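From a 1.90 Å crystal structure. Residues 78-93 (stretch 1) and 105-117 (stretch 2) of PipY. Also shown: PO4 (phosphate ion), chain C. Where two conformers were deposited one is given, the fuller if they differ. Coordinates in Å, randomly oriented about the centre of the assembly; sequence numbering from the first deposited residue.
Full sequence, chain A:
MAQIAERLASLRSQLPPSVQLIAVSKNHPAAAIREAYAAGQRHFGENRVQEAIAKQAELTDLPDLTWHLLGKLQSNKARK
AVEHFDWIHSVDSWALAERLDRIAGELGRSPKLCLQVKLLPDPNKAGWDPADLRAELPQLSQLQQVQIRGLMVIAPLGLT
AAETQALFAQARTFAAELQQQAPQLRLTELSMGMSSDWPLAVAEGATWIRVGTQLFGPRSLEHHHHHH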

# COMPACT_ATOMS: atom_id res chain seq x y z
N ALA A 78 5.51 8.28 12.54
CA ALA A 78 4.13 8.39 12.09
C ALA A 78 3.83 9.85 11.70
O ALA A 78 3.12 10.08 10.77
CB ALA A 78 3.17 7.87 13.14
N ARG A 79 4.39 10.83 12.42
CA ARG A 79 4.10 12.22 12.12
C ARG A 79 4.57 12.60 10.72
O ARG A 79 3.83 13.20 9.95
CB ARG A 79 4.72 13.11 13.18
CG ARG A 79 4.39 14.58 13.04
CD ARG A 79 5.00 15.38 14.22
NE ARG A 79 4.13 15.17 15.35
CZ ARG A 79 2.96 15.80 15.56
NH1 ARG A 79 2.53 16.78 14.78
NH2 ARG A 79 2.24 15.45 16.60
N LYS A 80 5.83 12.28 10.40
CA LYS A 80 6.33 12.52 9.05
C LYS A 80 5.54 11.76 7.99
O LYS A 80 5.38 12.25 6.90
CB LYS A 80 7.82 12.23 8.94
CG LYS A 80 8.68 13.28 9.67
CD LYS A 80 10.12 12.82 9.64
CE LYS A 80 11.10 13.93 10.05
NZ LYS A 80 12.29 13.31 10.70
N ALA A 81 5.12 10.54 8.27
CA ALA A 81 4.30 9.78 7.30
C ALA A 81 2.96 10.46 7.02
O ALA A 81 2.55 10.57 5.88
CB ALA A 81 4.07 8.38 7.83
N VAL A 82 2.29 10.98 8.07
CA VAL A 82 1.05 11.69 7.86
C VAL A 82 1.28 12.95 7.00
O VAL A 82 0.47 13.29 6.15
CB VAL A 82 0.35 12.00 9.17
CG1 VAL A 82 -0.90 12.85 8.95
CG2 VAL A 82 -0.05 10.71 9.88
N GLU A 83 2.40 13.61 7.23
CA GLU A 83 2.65 14.88 6.59
C GLU A 83 2.96 14.68 5.10
O GLU A 83 2.58 15.54 4.33
CB GLU A 83 3.82 15.63 7.27
CG GLU A 83 3.47 16.28 8.64
CD GLU A 83 4.70 16.87 9.38
OE1 GLU A 83 5.85 16.42 9.14
OE2 GLU A 83 4.52 17.79 10.21
N HIS A 84 3.61 13.56 4.74
CA HIS A 84 4.19 13.34 3.43
C HIS A 84 3.51 12.30 2.55
O HIS A 84 3.82 12.27 1.42
CB HIS A 84 5.68 13.00 3.55
CG HIS A 84 6.49 14.16 4.05
ND1 HIS A 84 7.05 15.09 3.20
CD2 HIS A 84 6.72 14.60 5.31
CE1 HIS A 84 7.60 16.06 3.93
NE2 HIS A 84 7.45 15.76 5.21
N PHE A 85 2.66 11.42 3.07
CA PHE A 85 2.08 10.37 2.24
C PHE A 85 0.58 10.54 2.15
O PHE A 85 -0.10 10.87 3.11
CB PHE A 85 2.48 9.02 2.81
CG PHE A 85 3.95 8.67 2.56
CD1 PHE A 85 4.33 8.07 1.37
CD2 PHE A 85 4.90 8.95 3.48
CE1 PHE A 85 5.66 7.78 1.11
CE2 PHE A 85 6.23 8.68 3.27
CZ PHE A 85 6.62 8.08 2.08
N ASP A 86 0.03 10.22 1.01
CA ASP A 86 -1.41 10.16 0.77
C ASP A 86 -2.01 8.81 1.26
O ASP A 86 -3.11 8.78 1.79
CB ASP A 86 -1.62 10.35 -0.74
CG ASP A 86 -1.06 11.68 -1.22
OD1 ASP A 86 -1.58 12.68 -0.65
OD2 ASP A 86 -0.07 11.72 -2.00
N TRP A 87 -1.28 7.73 1.03
CA TRP A 87 -1.60 6.37 1.38
C TRP A 87 -0.50 5.78 2.23
O TRP A 87 0.73 5.93 1.90
CB TRP A 87 -1.72 5.44 0.15
CG TRP A 87 -2.99 5.59 -0.62
CD1 TRP A 87 -3.25 6.55 -1.50
CD2 TRP A 87 -4.15 4.75 -0.58
NE1 TRP A 87 -4.51 6.42 -2.01
CE2 TRP A 87 -5.08 5.29 -1.48
CE3 TRP A 87 -4.49 3.60 0.13
CZ2 TRP A 87 -6.36 4.77 -1.65
CZ3 TRP A 87 -5.75 3.02 -0.11
CH2 TRP A 87 -6.68 3.64 -0.93
N ILE A 88 -0.91 5.07 3.28
CA ILE A 88 0.02 4.31 4.10
C ILE A 88 -0.48 2.88 4.11
O ILE A 88 -1.56 2.62 4.65
CB ILE A 88 0.13 4.89 5.53
CG1 ILE A 88 0.56 6.33 5.48
CG2 ILE A 88 1.03 3.97 6.37
CD1 ILE A 88 0.48 7.04 6.81
N HIS A 89 0.27 1.96 3.47
CA HIS A 89 -0.20 0.56 3.30
C HIS A 89 0.15 -0.37 4.44
O HIS A 89 -0.42 -1.44 4.54
CB HIS A 89 0.34 -0.03 1.99
CG HIS A 89 -0.18 0.66 0.77
ND1 HIS A 89 -0.95 -0.00 -0.16
CD2 HIS A 89 -0.04 1.93 0.31
CE1 HIS A 89 -1.26 0.84 -1.14
NE2 HIS A 89 -0.71 2.01 -0.89
N SER A 90 1.03 0.02 5.34
CA SER A 90 1.65 -0.90 6.23
C SER A 90 1.16 -0.68 7.63
O SER A 90 1.94 -0.69 8.59
CB SER A 90 3.15 -0.68 6.17
OG SER A 90 3.48 0.72 6.32
N VAL A 91 -0.12 -0.41 7.80
CA VAL A 91 -0.60 -0.19 9.17
C VAL A 91 -0.77 -1.54 9.84
O VAL A 91 -1.70 -2.24 9.54
CB VAL A 91 -1.87 0.60 9.18
CG1 VAL A 91 -2.27 0.92 10.59
CG2 VAL A 91 -1.59 1.90 8.41
N ASP A 92 0.17 -1.90 10.68
CA ASP A 92 0.29 -3.26 11.17
C ASP A 92 -0.19 -3.52 12.58
O ASP A 92 -0.07 -4.64 13.09
CB ASP A 92 1.76 -3.69 11.03
CG ASP A 92 2.70 -2.89 11.94
OD1 ASP A 92 2.58 -1.69 12.14
OD2 ASP A 92 3.57 -3.52 12.49
N SER A 93 -0.75 -2.52 13.23
CA SER A 93 -1.22 -2.71 14.61
C SER A 93 -2.27 -1.67 14.96
O SER A 93 -2.36 -0.58 14.30
CB SER A 93 -0.05 -2.53 15.57
OG SER A 93 0.48 -1.19 15.44
N GLY A 105 -5.56 14.10 13.07
CA GLY A 105 -6.45 15.09 13.70
C GLY A 105 -5.77 16.40 14.09
O GLY A 105 -6.29 17.50 13.85
N GLU A 106 -4.57 16.28 14.63
CA GLU A 106 -3.75 17.47 14.97
C GLU A 106 -3.35 18.27 13.72
O GLU A 106 -3.43 19.49 13.72
CB GLU A 106 -2.48 17.06 15.71
CG GLU A 106 -2.71 16.42 17.08
CD GLU A 106 -1.42 15.94 17.79
OE1 GLU A 106 -0.29 16.21 17.24
OE2 GLU A 106 -1.57 15.30 18.89
N LEU A 107 -2.92 17.59 12.67
CA LEU A 107 -2.53 18.26 11.42
C LEU A 107 -3.65 18.60 10.43
O LEU A 107 -3.37 19.24 9.42
CB LEU A 107 -1.46 17.45 10.67
CG LEU A 107 -0.17 17.08 11.45
CD1 LEU A 107 0.63 16.09 10.64
CD2 LEU A 107 0.62 18.30 11.90
N GLY A 108 -4.87 18.17 10.67
CA GLY A 108 -5.99 18.38 9.72
C GLY A 108 -5.78 17.61 8.40
O GLY A 108 -6.04 18.11 7.31
N ARG A 109 -5.25 16.43 8.52
CA ARG A 109 -5.02 15.58 7.33
C ARG A 109 -5.75 14.27 7.53
O ARG A 109 -6.19 13.97 8.62
CB ARG A 109 -3.53 15.32 7.06
CG ARG A 109 -2.64 16.52 6.74
CD ARG A 109 -3.16 17.44 5.62
NE ARG A 109 -2.28 18.59 5.37
CZ ARG A 109 -2.44 19.83 5.82
NH1 ARG A 109 -3.44 20.19 6.59
NH2 ARG A 109 -1.56 20.74 5.48
N SER A 110 -5.89 13.49 6.44
CA SER A 110 -6.59 12.23 6.51
C SER A 110 -5.89 11.23 5.60
O SER A 110 -6.28 11.09 4.43
CB SER A 110 -7.99 12.43 6.00
OG SER A 110 -8.76 11.28 6.27
N PRO A 111 -4.88 10.52 6.13
CA PRO A 111 -4.27 9.48 5.23
C PRO A 111 -5.22 8.34 4.91
O PRO A 111 -6.03 7.95 5.78
CB PRO A 111 -3.11 8.95 6.05
CG PRO A 111 -3.47 9.26 7.46
CD PRO A 111 -4.21 10.56 7.44
N LYS A 112 -5.11 7.79 3.69
CA LYS A 112 -5.74 6.57 3.34
C LYS A 112 -4.84 5.38 3.77
O LYS A 112 -3.61 5.38 3.54
CB LYS A 112 -6.09 6.55 1.85
CG LYS A 112 -7.24 7.47 1.54
CD LYS A 112 -7.44 7.65 0.08
CE LYS A 112 -7.75 9.10 -0.28
NZ LYS A 112 -8.57 9.08 -1.54
N LEU A 113 -5.45 4.38 4.45
CA LEU A 113 -4.72 3.32 5.14
C LEU A 113 -5.15 1.99 4.61
O LEU A 113 -6.35 1.78 4.32
CB LEU A 113 -4.97 3.35 6.63
CG LEU A 113 -4.75 4.68 7.35
CD1 LEU A 113 -4.97 4.44 8.82
CD2 LEU A 113 -3.39 5.24 7.19
N CYS A 114 -4.17 1.12 4.40
CA CYS A 114 -4.41 -0.30 4.40
C CYS A 114 -3.88 -0.88 5.71
O CYS A 114 -2.87 -0.44 6.31
CB CYS A 114 -3.81 -1.00 3.16
SG CYS A 114 -4.57 -0.46 1.60
N LEU A 115 -4.59 -1.89 6.16
CA LEU A 115 -4.18 -2.64 7.33
C LEU A 115 -3.40 -3.87 6.84
O LEU A 115 -3.95 -4.72 6.11
CB LEU A 115 -5.41 -3.06 8.09
CG LEU A 115 -6.33 -1.91 8.48
CD1 LEU A 115 -7.55 -2.49 9.21
CD2 LEU A 115 -5.62 -0.96 9.40
N GLN A 116 -2.16 -3.97 7.26
CA GLN A 116 -1.26 -5.01 6.86
C GLN A 116 -1.46 -6.17 7.81
O GLN A 116 -1.13 -6.05 8.99
CB GLN A 116 0.17 -4.56 6.98
CG GLN A 116 1.18 -5.57 6.44
CD GLN A 116 2.60 -5.10 6.52
OE1 GLN A 116 2.90 -3.97 6.24
NE2 GLN A 116 3.52 -6.03 6.73
N VAL A 117 -1.97 -7.28 7.28
CA VAL A 117 -2.41 -8.42 8.05
C VAL A 117 -1.47 -9.58 7.77
O VAL A 117 -1.15 -9.87 6.62
CB VAL A 117 -3.82 -8.86 7.61
CG1 VAL A 117 -4.31 -10.02 8.49
CG2 VAL A 117 -4.77 -7.72 7.80
P PO4 C . 3.84 12.45 18.07
O1 PO4 C . 3.02 11.25 17.69
O2 PO4 C . 4.79 12.80 16.95
O3 PO4 C . 2.90 13.60 18.34
O4 PO4 C . 4.60 12.13 19.35
O HOH W 1 0.46 18.24 16.18
O HOH W 2 -4.97 10.91 1.79

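Two parallel strands, 87-91 and 112-116, join the stretches, and the helix ahead of the first strand packs on the segment leading into the second; together they bury 984 Å², counting both sides. The apolar centre lies on the sheet face that carries Ile 88, Val 91, Leu 113 and Leu 115. Leu 113 CD2 sits 3.9 Å from Ile 88 CB and 4.0 Å from Val 91 CG2, so one leucine methyl touches two branched residues of the neighbouring strand. Leu 115 CD2 reaches Val 91 CG1 at 4.0 Å. Branched aliphatic side chains suit this place: they fill buried space and leave no polar group unpaired. The packing continues toward the helix, where Ile 88, with chi1 m and chi2 t, brings CD1 to 4.1 Å from Pro 111 CB. Val 82, buried on the helix and pointing toward the other stretch, places CG1 4.3 Å from Pro 111 CD and 4.0 Å from Leu 107 CD1.

On the other face Trp 87 pairs with Lys 112. Lys 112 CB lies over the six-membered ring of Trp 87, 3.6 Å from the centroid and 11° off the normal, a CH-pi contact. Lys 112 CD continues along the indole, 3.5 Å from Trp 87 CZ2, so the aliphatic part of the lysine covers the ring while its end leads away. Nearby, Cys 114 SG approaches the edge of the same ring, 4.1 Å from Trp 87 CZ3, and also lies 4.1 Å from His 89 ND1; the small, polarisable thiol contacts both aromatic side chains, the edge of Trp 87 and, obliquely, the ring of His 89.

Between the strands runs the backbone ladder. Lys 112 N donates to Asp 86 O (2.9 Å), Ile 88 N to Lys 112 O (2.7 Å), and Cys 114 N to Ile 88 O (3.0 Å). A beta bulge then shifts the register by one, and the pairing resumes with Val 91 N to Cys 114 O (3.1 Å) and Gln 116 N to Val 91 O (2.9 Å). Within the bulge, His 89 O and Cys 114 O, both acceptors, stand 3.2 Å apart without a hydrogen bond. Beside it the extended Gln 116 side chain brings OE1 to 3.3 Å from Ser 90 CB. Where the strands begin, water 2 donates to Asp 86 O (2.8 Å) and Ser 110 O (3.0 Å), linking the two backbones.

The outer edge is polar and more exposed. Leu 107 still packs on helix 78-84, its CD1 3.5 Å from Glu 83 CG; just after it Gly 108, with a positive phi that favours glycine, is the first residue to leave its own helix. The CA-to-CB bond of Arg 79 points sideways to the other stretch, but its long side chain carries the guanidinium to Glu 106: Arg 79 NH2 forms a salt bridge with Glu 106 OE1 at 2.7 Å, near the guanidinium plane. Water 1 reinforces the pair, accepting from Arg 79 NH1 (2.9 Å) and donating to Glu 106 OE1 (2.4 Å). A phosphate, probably from the crystallisation liquor, takes hydrogen bonds from Arg 79 NE to O2 (2.9 Å) and from Arg 79 NH2 to O3 (2.6 Å).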